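Local coordinates for acyl-CoA hydrolase (Bacillus cereus, PDB 1Y7U) that hydrolyses acyl-CoA thioesters, probably those of long-chain fatty acids, releasing coenzyme A through a hotdog-fold thioesterase domain, at the interface of chains A and B. Sequence-based numbering; all coordinates share one arbitrary frame. Chains: chain A/B, Acyl-CoA hydrolase.

The interface of chains A and B. Residues chain A 99, 101, 114, 117, 143; chain B 168-169, 172-174.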
ATOM      1  N   PHE A  99      -5.916  23.407  12.525  1.00 24.73           N
ATOM      2  CA  PHE A  99      -6.037  24.027  11.217  1.00 24.65           C
ATOM      3  C   PHE A  99      -5.116  23.253  10.283  1.00 27.33           C
ATOM      4  O   PHE A  99      -4.018  22.838  10.675  1.00 28.49           O
ATOM      5  CB  PHE A  99      -5.594  25.488  11.268  1.00 21.29           C
ATOM      6  CG  PHE A  99      -5.595  26.159   9.936  1.00 20.84           C
ATOM      7  CD1 PHE A  99      -6.796  26.453   9.292  1.00 22.60           C
ATOM      8  CD2 PHE A  99      -4.395  26.442   9.280  1.00 21.39           C
ATOM      9  CE1 PHE A  99      -6.802  27.022   8.005  1.00 21.22           C
ATOM     10  CE2 PHE A  99      -4.388  27.010   7.995  1.00 19.89           C
ATOM     11  CZ  PHE A  99      -5.595  27.296   7.357  1.00 20.62           C
ATOM     12  N   LYS A 101      -3.561  23.229   6.241  1.00 29.18           N
ATOM     13  CA  LYS A 101      -3.346  23.980   5.026  1.00 28.80           C
ATOM     14  C   LYS A 101      -2.718  23.062   3.970  1.00 29.42           C
ATOM     15  O   LYS A 101      -1.754  22.351   4.251  1.00 29.23           O
ATOM     16  CB  LYS A 101      -2.439  25.134   5.416  1.00 30.72           C
ATOM     17  CG  LYS A 101      -1.884  25.992   4.352  1.00 36.13           C
ATOM     18  CD  LYS A 101      -0.956  26.950   5.054  1.00 40.78           C
ATOM     19  CE  LYS A 101      -0.057  27.680   4.103  1.00 47.15           C
ATOM     20  NZ  LYS A 101       0.841  28.557   4.896  1.00 54.11           N
ATOM     21  N   ILE A 114      -2.682  27.632  -2.571  1.00 33.84           N
ATOM     22  CA  ILE A 114      -3.388  26.822  -1.600  1.00 32.55           C
ATOM     23  C   ILE A 114      -4.603  26.142  -2.241  1.00 30.93           C
ATOM     24  O   ILE A 114      -5.527  26.801  -2.708  1.00 31.18           O
ATOM     25  CB  ILE A 114      -3.746  27.677  -0.326  1.00 31.51           C
ATOM     26  CG1 ILE A 114      -5.242  27.696  -0.088  1.00 34.96           C
ATOM     27  CG2 ILE A 114      -3.192  29.069  -0.443  1.00 31.11           C
ATOM     28  CD1 ILE A 114      -5.752  26.390   0.473  1.00 38.60           C
ATOM     29  N   THR A 117      -8.061  24.111   2.643  1.00 23.20           N
ATOM     30  CA  THR A 117      -7.786  24.343   4.055  1.00 25.56           C
ATOM     31  C   THR A 117      -8.978  23.801   4.828  1.00 28.48           C
ATOM     32  O   THR A 117     -10.029  23.529   4.252  1.00 30.45           O
ATOM     33  CB  THR A 117      -7.660  25.832   4.399  1.00 25.03           C
ATOM     34  OG1 THR A 117      -8.921  26.471   4.196  1.00 24.13           O
ATOM     35  CG2 THR A 117      -6.602  26.493   3.542  1.00 24.30           C
ATOM     36  N   GLU A 143      -1.178  36.065  11.870  1.00 50.50           N
ATOM     37  CA  GLU A 143      -1.918  35.108  11.068  1.00 48.66           C
ATOM     38  C   GLU A 143      -2.579  34.075  11.974  1.00 46.38           C
ATOM     39  O   GLU A 143      -3.734  33.705  11.771  1.00 44.99           O
ATOM     40  CB  GLU A 143      -0.961  34.415  10.103  1.00 49.46           C
ATOM     41  CG  GLU A 143      -1.642  33.688   8.979  1.00 54.14           C
ATOM     42  CD  GLU A 143      -0.651  33.005   8.062  1.00 57.65           C
ATOM     43  OE1 GLU A 143      -0.015  32.016   8.496  1.00 59.03           O
ATOM     44  OE2 GLU A 143      -0.504  33.464   6.908  1.00 58.02           O
TER
ATOM     45  N   VAL B 168     -10.412  32.310   3.949  1.00 33.07           N
ATOM     46  CA  VAL B 168      -9.284  31.728   4.658  1.00 32.63           C
ATOM     47  C   VAL B 168      -8.089  31.602   3.720  1.00 31.78           C
ATOM     48  O   VAL B 168      -6.957  31.877   4.103  1.00 31.29           O
ATOM     49  CB  VAL B 168      -9.632  30.327   5.220  1.00 32.71           C
ATOM     50  CG1 VAL B 168      -8.406  29.699   5.848  1.00 29.89           C
ATOM     51  CG2 VAL B 168     -10.748  30.436   6.236  1.00 30.45           C
ATOM     52  N   ALA B 169      -8.339  31.193   2.487  1.00 32.04           N
ATOM     53  CA  ALA B 169      -7.243  31.046   1.544  1.00 35.40           C
ATOM     54  C   ALA B 169      -6.607  32.407   1.305  1.00 37.45           C
ATOM     55  O   ALA B 169      -5.382  32.533   1.255  1.00 37.67           O
ATOM     56  CB  ALA B 169      -7.744  30.458   0.221  1.00 32.24           C
ATOM     57  N   LEU B 172      -4.310  33.567   4.117  1.00 47.08           N
ATOM     58  CA  LEU B 172      -3.125  32.728   4.297  1.00 51.17           C
ATOM     59  C   LEU B 172      -1.910  33.176   3.501  1.00 55.60           C
ATOM     60  O   LEU B 172      -2.013  33.556   2.325  1.00 52.68           O
ATOM     61  CB  LEU B 172      -3.422  31.268   3.953  1.00 48.22           C
ATOM     62  CG  LEU B 172      -4.238  30.490   4.975  1.00 46.47           C
ATOM     63  CD1 LEU B 172      -4.292  29.044   4.545  1.00 49.74           C
ATOM     64  CD2 LEU B 172      -3.602  30.607   6.345  1.00 45.76           C
ATOM     65  N   THR B 173      -0.760  33.122   4.167  1.00 63.86           N
ATOM     66  CA  THR B 173       0.511  33.501   3.572  1.00 72.82           C
ATOM     67  C   THR B 173       1.380  32.243   3.451  1.00 77.21           C
ATOM     68  O   THR B 173       1.572  31.501   4.420  1.00 75.96           O
ATOM     69  CB  THR B 173       1.231  34.594   4.425  1.00 74.17           C
ATOM     70  OG1 THR B 173       2.214  35.256   3.621  1.00 75.35           O
ATOM     71  CG2 THR B 173       1.915  33.985   5.650  1.00 74.34           C
ATOM     72  N   PHE B 174       1.879  32.005   2.242  1.00 82.97           N
ATOM     73  CA  PHE B 174       2.712  30.842   1.942  1.00 86.93           C
ATOM     74  C   PHE B 174       3.725  31.252   0.874  1.00 88.81           C
ATOM     75  O   PHE B 174       4.636  30.448   0.579  1.00 90.06           O
ATOM     76  CB  PHE B 174       1.839  29.704   1.407  1.00 85.94           C
ATOM     77  CG  PHE B 174       1.215  30.013   0.078  1.00 86.84           C
ATOM     78  CD1 PHE B 174       1.903  29.757  -1.103  1.00 86.51           C
ATOM     79  CD2 PHE B 174      -0.017  30.658   0.006  1.00 87.70           C
ATOM     80  CE1 PHE B 174       1.379  30.147  -2.332  1.00 86.49           C
ATOM     81  CE2 PHE B 174      -0.548  31.053  -1.220  1.00 87.07           C
ATOM     82  CZ  PHE B 174       0.152  30.797  -2.390  1.00 86.82           C
ATOM     83  OXT PHE B 174       3.576  32.370   0.328  1.00 89.97           O
TER
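The C-terminal end of chain B's long helix 142-171, with the short tail that follows it, lies against the sheet of chain A. The two-fold symmetric pair thus exchanges its C-terminal tails, which probably helps hold it together within the deposited six-copy assembly. B:Leu172 is the central apolar group. Its CG stands anti to the carbonyl carbon (chi1 -75°), and the forked tip points at the neighbouring strands 95-105 and 112-125. Branch CD1 meets the edge of the A:Phe99 ring in the ring plane, 3.6 Å from CZ, while the methyl CG2 of A:Thr117 comes to it tip to tip; CD2 touches the ring more loosely. Leucine suits this spot because its branched end carries a methyl far enough out to reach both strands, and the flat phenylalanine offers that methyl its edge. A:Phe99, its CG anti to the backbone N, also brings CE1 to B:Val168 CG1 (3.8 Å), a methyl that the beta-branched valine holds out one helical turn earlier. A:Thr117, small and beta-branched as suits a strand, lays OG1 against the same methyl. Small B:Ala169 lets the helix sit close over A:Ile114, whose CG1 meets the alanine CB at 3.7 Å. The side chains of A:Ile114 and the poorly ordered B:Phe174 cross at about a right angle, with CG2 near ring atoms CE2 and CD2.

Two long polar side chains grip the main chain of B:Thr173, itself poorly ordered. The extended chain of A:Lys101 passes the tip of B:Leu172, CG and CD against CD1, and NZ donates to B:Thr173 O at 3.1 Å from above the carbonyl plane. A:Glu143 is long enough to reach from helix 142-170 to the tail amide and can accept its hydrogen. Both bonds use backbone atoms, so they probably depend little on the tail's side chain. The amide N of B:Thr173 gives its hydrogen to A:Glu143 OE2 at 2.8 Å, bent to 141° at the hydrogen and 28° out of the carboxylate plane.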